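Local coordinates for protein BtGH115A (Bacteroides thetaiotaomicron, PDB 5BY3) that acts as a family GH115 4-O-methyl-alpha-glucuronidase with specificity for decorated arabinogalactans, a glycoside hydrolase, at residues S130-W135 against Q443-M448; W135-P140 against N608-R613; A554-V559 against N604-G609; P562-T567 against A597-H602. All coordinates share one frame; numbering follows the deposited sequence. Where two conformers were deposited one is given.

Contact 1: residues S130-W135 against Q443-M448; sequences SPWEWW and QIELFM
W132 and E445 meet because their first torsions turn them toward one another: CG of W132 stands beside its backbone N (chi1 -48°), while E445 places CG anti to the backbone N (chi1 -172°) and runs extended to its carboxylate. E445 is on helix 441-452, which follows the last strand, 429-433, of the parallel eight-stranded TIM barrel; facing it is a type I beta turn, S130 to E133, in the loop after helix 113-126. In the turn, S130 OG accepts from the backbone N of W132 at 2.8 Å, an ST turn that fixes the residue carrying the indole, and P131, second in the turn, has the phi its ring imposes. W132 NE1 gives its hydrogen to E445 OE1 over 2.7 Å. The oxygen lies in the ring plane but is approached on its anti side, and the N-H...O angle is 146°. E445 is buried, and its acceptors are well supplied: W469 also donates to OE1, and R472 forms a salt bridge with OE2. Isoleucine suits the position before it, as I444 offers a branched methyl to the far rim of the indole. A phenylalanine in place of W132 would probably leave E445 OE1 without one of its two donors and open a gap beside I444. That apolar touch runs from W132 CH2 to I444 CG2, 4.3 Å apart.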
# COMPACT_ATOMS: atom_id res chain seq x y z
N SER A 130 -19.64 -4.40 -0.79
CA SER A 130 -18.24 -4.00 -0.92
C SER A 130 -17.70 -3.38 0.39
O SER A 130 -18.45 -2.67 1.09
CB SER A 130 -18.13 -2.99 -2.08
OG SER A 130 -17.00 -2.13 -1.99
N PRO A 131 -16.41 -3.62 0.71
CA PRO A 131 -15.69 -2.78 1.70
C PRO A 131 -15.88 -1.26 1.53
O PRO A 131 -15.84 -0.52 2.52
CB PRO A 131 -14.22 -3.13 1.45
CG PRO A 131 -14.28 -4.58 1.06
CD PRO A 131 -15.58 -4.78 0.30
N TRP A 132 -16.08 -0.81 0.29
CA TRP A 132 -16.17 0.60 -0.02
C TRP A 132 -17.62 1.12 -0.21
O TRP A 132 -17.83 2.25 -0.71
CB TRP A 132 -15.34 0.87 -1.25
CG TRP A 132 -13.99 0.26 -1.15
CD1 TRP A 132 -13.61 -0.95 -1.60
CD2 TRP A 132 -12.85 0.83 -0.51
NE1 TRP A 132 -12.28 -1.17 -1.29
CE2 TRP A 132 -11.80 -0.09 -0.61
CE3 TRP A 132 -12.63 2.04 0.15
CZ2 TRP A 132 -10.54 0.15 -0.11
CZ3 TRP A 132 -11.37 2.30 0.66
CH2 TRP A 132 -10.34 1.36 0.53
N GLU A 133 -18.59 0.28 0.18
CA GLU A 133 -19.99 0.62 0.39
C GLU A 133 -20.17 2.08 0.80
O GLU A 133 -20.87 2.86 0.13
CB GLU A 133 -20.53 -0.32 1.48
CG GLU A 133 -21.89 -0.01 2.09
CD GLU A 133 -21.81 0.74 3.40
OE1 GLU A 133 -21.05 0.34 4.31
OE2 GLU A 133 -22.56 1.73 3.53
N TRP A 134 -19.53 2.46 1.88
CA TRP A 134 -19.56 3.83 2.34
C TRP A 134 -18.38 4.64 1.80
O TRP A 134 -18.59 5.79 1.39
CB TRP A 134 -19.58 3.88 3.86
CG TRP A 134 -19.96 5.26 4.36
CD1 TRP A 134 -21.23 5.80 4.46
CD2 TRP A 134 -19.05 6.27 4.83
NE1 TRP A 134 -21.15 7.08 4.96
CE2 TRP A 134 -19.83 7.40 5.19
CE3 TRP A 134 -17.66 6.32 5.00
CZ2 TRP A 134 -19.27 8.56 5.70
CZ3 TRP A 134 -17.09 7.48 5.51
CH2 TRP A 134 -17.90 8.60 5.85
N TRP A 135 -17.18 4.03 1.79
CA TRP A 135 -15.92 4.76 1.60
C TRP A 135 -15.64 5.15 0.13
O TRP A 135 -14.84 6.07 -0.15
CB TRP A 135 -14.74 4.01 2.23
CG TRP A 135 -14.56 4.30 3.73
CD1 TRP A 135 -15.08 3.57 4.80
CD2 TRP A 135 -13.85 5.40 4.30
NE1 TRP A 135 -14.71 4.16 5.98
CE2 TRP A 135 -13.95 5.27 5.71
CE3 TRP A 135 -13.12 6.48 3.77
CZ2 TRP A 135 -13.37 6.19 6.58
CZ3 TRP A 135 -12.53 7.39 4.63
CH2 TRP A 135 -12.68 7.25 6.03
N GLN A 443 -5.44 -0.35 -4.36
CA GLN A 443 -4.16 -0.90 -3.82
C GLN A 443 -4.28 -1.42 -2.38
O GLN A 443 -3.72 -2.48 -2.04
CB GLN A 443 -3.00 0.10 -3.91
CG GLN A 443 -2.57 0.49 -5.33
CD GLN A 443 -3.29 1.73 -5.91
OE1 GLN A 443 -4.34 2.15 -5.41
NE2 GLN A 443 -2.73 2.30 -6.98
N ILE A 444 -5.06 -0.70 -1.57
CA ILE A 444 -5.32 -1.02 -0.19
C ILE A 444 -6.02 -2.38 -0.14
O ILE A 444 -5.63 -3.25 0.64
CB ILE A 444 -6.17 0.08 0.50
CG1 ILE A 444 -5.36 1.38 0.62
CG2 ILE A 444 -6.69 -0.38 1.87
CD1 ILE A 444 -6.19 2.62 0.95
N GLU A 445 -7.03 -2.58 -0.98
CA GLU A 445 -7.75 -3.83 -0.91
C GLU A 445 -6.89 -4.98 -1.44
O GLU A 445 -6.94 -6.10 -0.91
CB GLU A 445 -9.07 -3.73 -1.67
CG GLU A 445 -9.96 -4.95 -1.48
CD GLU A 445 -11.33 -4.80 -2.10
OE1 GLU A 445 -11.81 -3.66 -2.25
OE2 GLU A 445 -11.94 -5.84 -2.43
N LEU A 446 -6.10 -4.71 -2.47
CA LEU A 446 -5.14 -5.70 -2.93
C LEU A 446 -4.20 -6.13 -1.78
O LEU A 446 -4.11 -7.30 -1.45
CB LEU A 446 -4.35 -5.17 -4.13
CG LEU A 446 -3.30 -6.12 -4.76
CD1 LEU A 446 -3.90 -7.46 -5.24
CD2 LEU A 446 -2.58 -5.37 -5.89
N PHE A 447 -3.52 -5.16 -1.16
CA PHE A 447 -2.68 -5.41 -0.03
C PHE A 447 -3.41 -6.24 1.04
O PHE A 447 -2.85 -7.18 1.57
CB PHE A 447 -2.23 -4.06 0.53
CG PHE A 447 -1.04 -4.13 1.46
CD1 PHE A 447 -1.22 -4.28 2.83
CD2 PHE A 447 0.26 -3.99 0.96
CE1 PHE A 447 -0.12 -4.33 3.69
CE2 PHE A 447 1.36 -4.03 1.81
CZ PHE A 447 1.15 -4.19 3.18
N MSE A 448 -4.66 -5.89 1.33
CA MSE A 448 -5.39 -6.50 2.45
C MSE A 448 -5.83 -7.89 2.11
O MSE A 448 -5.83 -8.75 2.99
CB MSE A 448 -6.57 -5.70 3.02
CG MSE A 448 -6.15 -4.39 3.67
SE MSE A 448 -4.76 -4.56 5.07
CE MSE A 448 -3.94 -2.83 4.75

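Contact 2: residues W135-P140 against N608-R613; sequences WADVTP and NGKWNR
This is a buried contact between two loops, held by a salt bridge, a hydrogen bond and a pair of tryptophans; one loop, 135-140, lies between helix 113-126 and strand 145-148, the other, 608-613, follows helix 587-603. D137 is shared out between two donors, and a carboxylate suits this place, having an oxygen for each. Its OD2 receives W611 NE1 at 3.1 Å through the syn lone pair, with the oxygen in the plane of the indole and the bond almost straight at 173°. Its OD1 takes K610 NZ at 3.0 Å, the ammonium coming from above the carboxylate plane. Lysine reaches this far because its chain is extended throughout, and the same NZ also donates to the carbonyl O of W134, whose ring it meets in a cation-pi contact. Both donors sit on a type I beta turn from G609 to N612, so the turn presents K610 and W611 side by side, the CE of K610 lying over one face of the W611 indole toward its rim. W611 extends further to W135: their six-membered rings are 5.8 Å apart between centroids and inclined at 32°, with W135 CE3 lying 3.9 Å from W611 CH2. The carbonyl O of W135 comes to within 3.3 Å of W611 CZ2. W135 is held in turn through its NE1, which donates to the backbone O of R198, and K438 makes a cation-pi contact with W611.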
# COMPACT_ATOMS: atom_id res chain seq x y z
N TRP A 135 -17.18 4.03 1.79
CA TRP A 135 -15.92 4.76 1.60
C TRP A 135 -15.64 5.15 0.13
O TRP A 135 -14.84 6.07 -0.15
CB TRP A 135 -14.74 4.01 2.23
CG TRP A 135 -14.56 4.30 3.73
CD1 TRP A 135 -15.08 3.57 4.80
CD2 TRP A 135 -13.85 5.40 4.30
NE1 TRP A 135 -14.71 4.16 5.98
CE2 TRP A 135 -13.95 5.27 5.71
CE3 TRP A 135 -13.12 6.48 3.77
CZ2 TRP A 135 -13.37 6.19 6.58
CZ3 TRP A 135 -12.53 7.39 4.63
CH2 TRP A 135 -12.68 7.25 6.03
N ALA A 136 -16.29 4.46 -0.80
CA ALA A 136 -16.31 4.95 -2.16
C ALA A 136 -17.72 4.91 -2.75
O ALA A 136 -17.89 4.89 -3.95
CB ALA A 136 -15.32 4.19 -3.03
N ASP A 137 -18.72 4.88 -1.87
CA ASP A 137 -20.13 4.99 -2.28
C ASP A 137 -20.55 3.89 -3.20
O ASP A 137 -21.36 4.12 -4.11
CB ASP A 137 -20.44 6.35 -2.95
CG ASP A 137 -19.96 7.50 -2.13
OD1 ASP A 137 -20.64 7.83 -1.12
OD2 ASP A 137 -18.90 8.05 -2.46
N VAL A 138 -20.00 2.69 -2.99
CA VAL A 138 -20.33 1.54 -3.82
C VAL A 138 -21.66 0.95 -3.33
O VAL A 138 -21.71 -0.09 -2.64
CB VAL A 138 -19.15 0.57 -3.84
CG1 VAL A 138 -19.45 -0.66 -4.66
CG2 VAL A 138 -17.90 1.29 -4.39
N THR A 139 -22.76 1.61 -3.68
CA THR A 139 -24.08 1.24 -3.17
C THR A 139 -24.41 -0.24 -3.36
O THR A 139 -24.46 -0.71 -4.49
CB THR A 139 -25.18 2.11 -3.77
OG1 THR A 139 -24.74 3.49 -3.86
CG2 THR A 139 -26.47 2.02 -2.90
N PRO A 140 -24.64 -1.00 -2.25
CA PRO A 140 -24.97 -2.45 -2.50
C PRO A 140 -26.26 -2.57 -3.26
O PRO A 140 -27.13 -1.71 -3.17
CB PRO A 140 -25.12 -3.06 -1.09
CG PRO A 140 -24.61 -2.00 -0.14
CD PRO A 140 -24.66 -0.64 -0.82
N ASN A 608 -23.63 15.43 -2.26
CA ASN A 608 -23.80 16.72 -1.55
C ASN A 608 -22.53 17.51 -1.43
O ASN A 608 -22.34 18.52 -2.13
CB ASN A 608 -24.56 16.60 -0.23
CG ASN A 608 -26.01 16.21 -0.43
OD1 ASN A 608 -26.55 16.34 -1.54
ND2 ASN A 608 -26.65 15.72 0.64
N GLY A 609 -21.67 17.04 -0.55
CA GLY A 609 -20.25 17.39 -0.48
C GLY A 609 -19.79 16.40 0.58
O GLY A 609 -19.14 16.78 1.56
N LYS A 610 -20.16 15.11 0.41
CA LYS A 610 -19.72 14.07 1.34
C LYS A 610 -18.18 14.06 1.53
O LYS A 610 -17.72 13.89 2.64
CB LYS A 610 -20.27 12.72 0.96
CG LYS A 610 -19.82 11.57 1.86
CD LYS A 610 -20.41 10.29 1.34
CE LYS A 610 -19.68 9.09 1.90
NZ LYS A 610 -20.48 7.85 1.89
N TRP A 611 -17.43 14.31 0.46
CA TRP A 611 -15.98 14.29 0.51
C TRP A 611 -15.42 15.65 0.28
O TRP A 611 -14.36 15.78 -0.30
CB TRP A 611 -15.39 13.33 -0.52
CG TRP A 611 -15.99 11.95 -0.46
CD1 TRP A 611 -16.83 11.40 -1.37
CD2 TRP A 611 -15.81 10.97 0.57
NE1 TRP A 611 -17.16 10.14 -1.01
CE2 TRP A 611 -16.55 9.84 0.18
CE3 TRP A 611 -15.07 10.94 1.75
CZ2 TRP A 611 -16.60 8.66 0.97
CZ3 TRP A 611 -15.11 9.77 2.55
CH2 TRP A 611 -15.88 8.66 2.15
N ASN A 612 -16.13 16.68 0.72
CA ASN A 612 -15.55 18.00 0.62
C ASN A 612 -14.23 18.13 1.43
O ASN A 612 -14.19 17.67 2.60
CB ASN A 612 -16.56 19.09 0.99
CG ASN A 612 -16.05 20.48 0.68
OD1 ASN A 612 -15.31 20.69 -0.28
ND2 ASN A 612 -16.40 21.44 1.53
N ARG A 613 -13.19 18.71 0.80
CA ARG A 613 -11.81 18.82 1.36
C ARG A 613 -10.90 17.57 1.30
O ARG A 613 -9.69 17.69 1.54
CB ARG A 613 -11.82 19.28 2.82
CG ARG A 613 -12.54 20.58 3.08
CD ARG A 613 -12.55 20.90 4.56
NE ARG A 613 -12.70 22.35 4.70
CZ ARG A 613 -13.87 22.97 4.76
NH1 ARG A 613 -15.01 22.27 4.72
NH2 ARG A 613 -13.89 24.30 4.87

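Contact 3: residues A554-V559 against N604-G609; sequences AYFELV and NSLENG
L606 reaches from the loop after helix 587-603 onto helix 552-580, the first helix of a helical hairpin, where F556 and E557 lie in a wider pi-type turn (556-559). It has the most surface buried here, and its fork is met by these two neighbours on the helix: CD2 lies against F556, while CD1 meets mainly E557 and also nears the F556 ring. With CG beside the backbone N (chi1 -62°), the isobutyl fork is aimed at the helix. CD2 rests 3.9 Å from F556 CB and also nears the ring carbons CG and CD2 of F556, its approach neither over the face nor at the edge. CG of F556 is anti to the backbone N (chi1 -170°), which carries the ring out toward L606 and H602; the ring meets H602 edge-to-face, so a flat aromatic can serve both the leucine and the imidazole. E557 comes in through its aliphatic part: its CG lies 3.9 Å from L606 CD1, so the glutamate lends its CG methylene to the leucine. OE1 forms a salt bridge with K438, while OE2 lies close to the carboxylate of D137. With an alanine in place of L606, a gap would probably open beside F556 CB and E557 CG, leaving the F556 ring with less to hold its rotation. The carboxylate also touches the leucine, E557 OE2 standing 3.8 Å from L606 CD1.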
# COMPACT_ATOMS: atom_id res chain seq x y z
N ALA A 554 -19.06 6.26 -7.38
CA ALA A 554 -17.92 5.34 -7.33
C ALA A 554 -17.14 5.42 -8.63
O ALA A 554 -15.89 5.32 -8.65
CB ALA A 554 -18.37 3.91 -7.08
N TYR A 555 -17.86 5.64 -9.71
CA TYR A 555 -17.15 5.75 -10.97
C TYR A 555 -16.28 7.02 -10.99
O TYR A 555 -15.14 6.98 -11.44
CB TYR A 555 -18.12 5.70 -12.16
CG TYR A 555 -17.44 5.62 -13.51
CD1 TYR A 555 -16.81 4.43 -13.93
CD2 TYR A 555 -17.41 6.72 -14.35
CE1 TYR A 555 -16.18 4.35 -15.16
CE2 TYR A 555 -16.80 6.64 -15.59
CZ TYR A 555 -16.19 5.48 -15.98
OH TYR A 555 -15.59 5.43 -17.20
N PHE A 556 -16.78 8.13 -10.48
CA PHE A 556 -15.97 9.33 -10.57
C PHE A 556 -14.74 9.16 -9.67
O PHE A 556 -13.61 9.44 -10.07
CB PHE A 556 -16.77 10.61 -10.22
CG PHE A 556 -16.01 11.88 -10.54
CD1 PHE A 556 -16.11 12.47 -11.80
CD2 PHE A 556 -15.15 12.46 -9.59
CE1 PHE A 556 -15.37 13.62 -12.10
CE2 PHE A 556 -14.43 13.61 -9.87
CZ PHE A 556 -14.54 14.20 -11.13
N GLU A 557 -15.00 8.66 -8.47
CA GLU A 557 -14.00 8.38 -7.45
C GLU A 557 -12.92 7.39 -7.85
O GLU A 557 -11.74 7.67 -7.65
CB GLU A 557 -14.69 7.91 -6.17
CG GLU A 557 -15.35 9.06 -5.43
CD GLU A 557 -16.28 8.59 -4.36
OE1 GLU A 557 -15.82 7.86 -3.46
OE2 GLU A 557 -17.46 9.00 -4.40
N LEU A 558 -13.32 6.27 -8.46
CA LEU A 558 -12.41 5.14 -8.70
C LEU A 558 -11.84 5.04 -10.11
O LEU A 558 -10.76 4.49 -10.30
CB LEU A 558 -13.11 3.84 -8.32
CG LEU A 558 -13.68 3.82 -6.87
CD1 LEU A 558 -14.65 2.68 -6.67
CD2 LEU A 558 -12.61 3.75 -5.80
N VAL A 559 -12.54 5.58 -11.10
CA VAL A 559 -12.08 5.54 -12.49
C VAL A 559 -11.88 6.94 -13.06
O VAL A 559 -10.78 7.29 -13.46
CB VAL A 559 -13.01 4.67 -13.40
CG1 VAL A 559 -12.45 4.53 -14.79
CG2 VAL A 559 -13.15 3.27 -12.84
N ASN A 604 -15.02 17.15 -4.77
CA ASN A 604 -15.30 17.75 -3.49
C ASN A 604 -16.77 18.15 -3.34
O ASN A 604 -17.17 18.64 -2.28
CB ASN A 604 -14.34 18.95 -3.31
CG ASN A 604 -12.97 18.53 -2.74
OD1 ASN A 604 -12.89 17.81 -1.74
ND2 ASN A 604 -11.89 18.99 -3.37
N SER A 605 -17.57 17.91 -4.38
CA SER A 605 -18.99 18.31 -4.40
C SER A 605 -19.94 17.14 -4.65
O SER A 605 -21.14 17.28 -4.52
CB SER A 605 -19.25 19.46 -5.40
OG SER A 605 -19.04 19.04 -6.73
N LEU A 606 -19.37 15.98 -5.01
CA LEU A 606 -20.11 14.72 -5.12
C LEU A 606 -20.85 14.40 -3.82
O LEU A 606 -20.37 14.75 -2.72
CB LEU A 606 -19.13 13.55 -5.32
CG LEU A 606 -18.17 13.34 -6.46
CD1 LEU A 606 -17.05 12.51 -5.90
CD2 LEU A 606 -18.83 12.57 -7.59
N GLU A 607 -21.97 13.69 -3.96
CA GLU A 607 -22.82 13.22 -2.86
C GLU A 607 -23.10 14.29 -1.78
O GLU A 607 -22.88 14.08 -0.59
CB GLU A 607 -22.25 11.93 -2.25
CG GLU A 607 -22.22 10.75 -3.23
CD GLU A 607 -23.58 10.13 -3.57
OE1 GLU A 607 -24.58 10.29 -2.81
OE2 GLU A 607 -23.65 9.44 -4.61
N ASN A 608 -23.63 15.43 -2.26
CA ASN A 608 -23.80 16.72 -1.55
C ASN A 608 -22.53 17.51 -1.43
O ASN A 608 -22.34 18.52 -2.13
CB ASN A 608 -24.56 16.60 -0.23
CG ASN A 608 -26.01 16.21 -0.43
OD1 ASN A 608 -26.55 16.34 -1.54
ND2 ASN A 608 -26.65 15.72 0.64
N GLY A 609 -21.67 17.04 -0.55
CA GLY A 609 -20.25 17.39 -0.48
C GLY A 609 -19.79 16.40 0.58
O GLY A 609 -19.14 16.78 1.56

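Contact 4: residues P562-T567 against A597-H602; sequences PVQAAT and AALTQH
L599 and Q564 cross at about a right angle, the leucine reaching over from helix 587-603 to lie against the glutamine on helix 552-580. The fork of L599 spreads along its neighbour: CD1 is 3.8 Å from Q564 CB, near the helix backbone, and CD2 is 3.7 Å from Q564 OE1, at the amide end. Glutamine can be met at both places because its chain is extended beyond CG (chi2 -168°), which sets CB and OE1 apart, one for each leucine methyl. The amide nitrogen points its hydrogens to other partners, Q564 NE2 bonding to E541 OE1 and S537 OG. CD1 of L599 also comes down on the helix backbone itself, 3.9 Å from A565 N. With a side chain of one carbon at A565, nothing from that residue seems to stand between the leucine and the backbone; the CA atoms of A565 and L599 are 7.0 Å apart, the nearest pair between the two segments. The contact is wholly one of van der Waals packing, and L599 extends it by resting on F556 and Y561 of the same helix 552-580. The two helices form a hairpin of broadly opposite directions. Around it, Q564 and V563 rest on helix 523-543 and V563 and P562 on helix 476-495, while A565 touches W405 and L406, which follow the nickel ligand L404.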
# COMPACT_ATOMS: atom_id res chain seq x y z
N PRO A 562 -9.16 9.60 -11.22
CA PRO A 562 -7.71 9.33 -11.40
C PRO A 562 -7.23 9.26 -12.84
O PRO A 562 -6.19 9.82 -13.15
CB PRO A 562 -7.46 8.00 -10.66
CG PRO A 562 -8.81 7.38 -10.48
CD PRO A 562 -9.84 8.49 -10.52
N VAL A 563 -7.98 8.62 -13.73
CA VAL A 563 -7.56 8.60 -15.15
C VAL A 563 -7.53 10.00 -15.78
O VAL A 563 -6.57 10.35 -16.48
CB VAL A 563 -8.36 7.59 -16.06
CG1 VAL A 563 -8.04 7.82 -17.54
CG2 VAL A 563 -8.00 6.15 -15.72
N GLN A 564 -8.55 10.81 -15.52
CA GLN A 564 -8.61 12.11 -16.16
C GLN A 564 -7.72 13.12 -15.46
O GLN A 564 -7.15 14.01 -16.11
CB GLN A 564 -10.05 12.60 -16.32
CG GLN A 564 -10.88 11.78 -17.32
CD GLN A 564 -12.23 12.44 -17.68
OE1 GLN A 564 -12.92 13.04 -16.85
NE2 GLN A 564 -12.60 12.31 -18.93
N ALA A 565 -7.55 12.95 -14.16
CA ALA A 565 -6.57 13.78 -13.40
C ALA A 565 -5.18 13.56 -13.94
O ALA A 565 -4.48 14.49 -14.32
CB ALA A 565 -6.62 13.45 -11.92
N ALA A 566 -4.82 12.29 -14.06
CA ALA A 566 -3.54 11.89 -14.62
C ALA A 566 -3.31 12.40 -16.05
O ALA A 566 -2.19 12.85 -16.38
CB ALA A 566 -3.40 10.38 -14.53
N THR A 567 -4.35 12.31 -16.90
CA THR A 567 -4.28 12.76 -18.29
C THR A 567 -3.93 14.26 -18.34
O THR A 567 -3.04 14.70 -19.09
CB THR A 567 -5.62 12.53 -19.00
OG1 THR A 567 -5.94 11.12 -18.98
CG2 THR A 567 -5.58 13.08 -20.49
N ALA A 597 -8.42 21.38 -11.88
CA ALA A 597 -9.22 22.20 -10.95
C ALA A 597 -10.67 21.78 -10.95
O ALA A 597 -11.22 21.45 -9.90
CB ALA A 597 -9.11 23.66 -11.36
N ALA A 598 -11.26 21.77 -12.15
CA ALA A 598 -12.66 21.40 -12.39
C ALA A 598 -12.95 19.98 -11.89
O ALA A 598 -13.90 19.78 -11.13
CB ALA A 598 -13.04 21.56 -13.87
N LEU A 599 -12.10 19.02 -12.29
CA LEU A 599 -12.20 17.64 -11.79
C LEU A 599 -12.15 17.59 -10.24
O LEU A 599 -12.90 16.85 -9.63
CB LEU A 599 -11.12 16.76 -12.43
CG LEU A 599 -11.30 16.51 -13.94
CD1 LEU A 599 -10.05 15.96 -14.61
CD2 LEU A 599 -12.42 15.55 -14.18
N THR A 600 -11.32 18.43 -9.61
CA THR A 600 -11.17 18.43 -8.16
C THR A 600 -12.38 19.07 -7.47
O THR A 600 -12.78 18.63 -6.35
CB THR A 600 -9.85 19.10 -7.75
OG1 THR A 600 -8.81 18.52 -8.51
CG2 THR A 600 -9.55 18.92 -6.25
N GLN A 601 -12.95 20.10 -8.11
CA GLN A 601 -14.21 20.71 -7.64
C GLN A 601 -15.34 19.69 -7.66
O GLN A 601 -16.14 19.62 -6.73
CB GLN A 601 -14.64 21.92 -8.48
CG GLN A 601 -13.99 23.25 -8.14
CD GLN A 601 -14.62 23.97 -6.95
OE1 GLN A 601 -15.14 23.34 -6.01
NE2 GLN A 601 -14.56 25.31 -6.97
N HIS A 602 -15.40 18.89 -8.72
CA HIS A 602 -16.43 17.86 -8.82
C HIS A 602 -16.28 16.82 -7.70
O HIS A 602 -17.26 16.51 -7.02
CB HIS A 602 -16.47 17.24 -10.21
CG HIS A 602 -17.71 16.44 -10.46
ND1 HIS A 602 -18.95 17.01 -10.62
CD2 HIS A 602 -17.90 15.10 -10.57
CE1 HIS A 602 -19.85 16.06 -10.82
NE2 HIS A 602 -19.24 14.89 -10.81

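In the fold
From the N terminus, the loop after helix 113-126 makes two contacts in succession, sharing W135. Contact 1 joins it to helix 441-452 of the TIM barrel, closing a loop of 307 residues, and contact 2 carries it on to 608-613, so the two cross along the chain. Contact 3 opens only after contact 1 has closed, at helix 552-580, and ends on the same stretch as contact 2, sharing N608 and G609. Contact 4 is nested within the loops closed by contacts 2 and 3. Contacts 1 and 2 thus tie the first loop to the barrel helix and to the loop after helix 587-603; contacts 3 and 4 hold that second loop and helix 587-603 against helix 552-580.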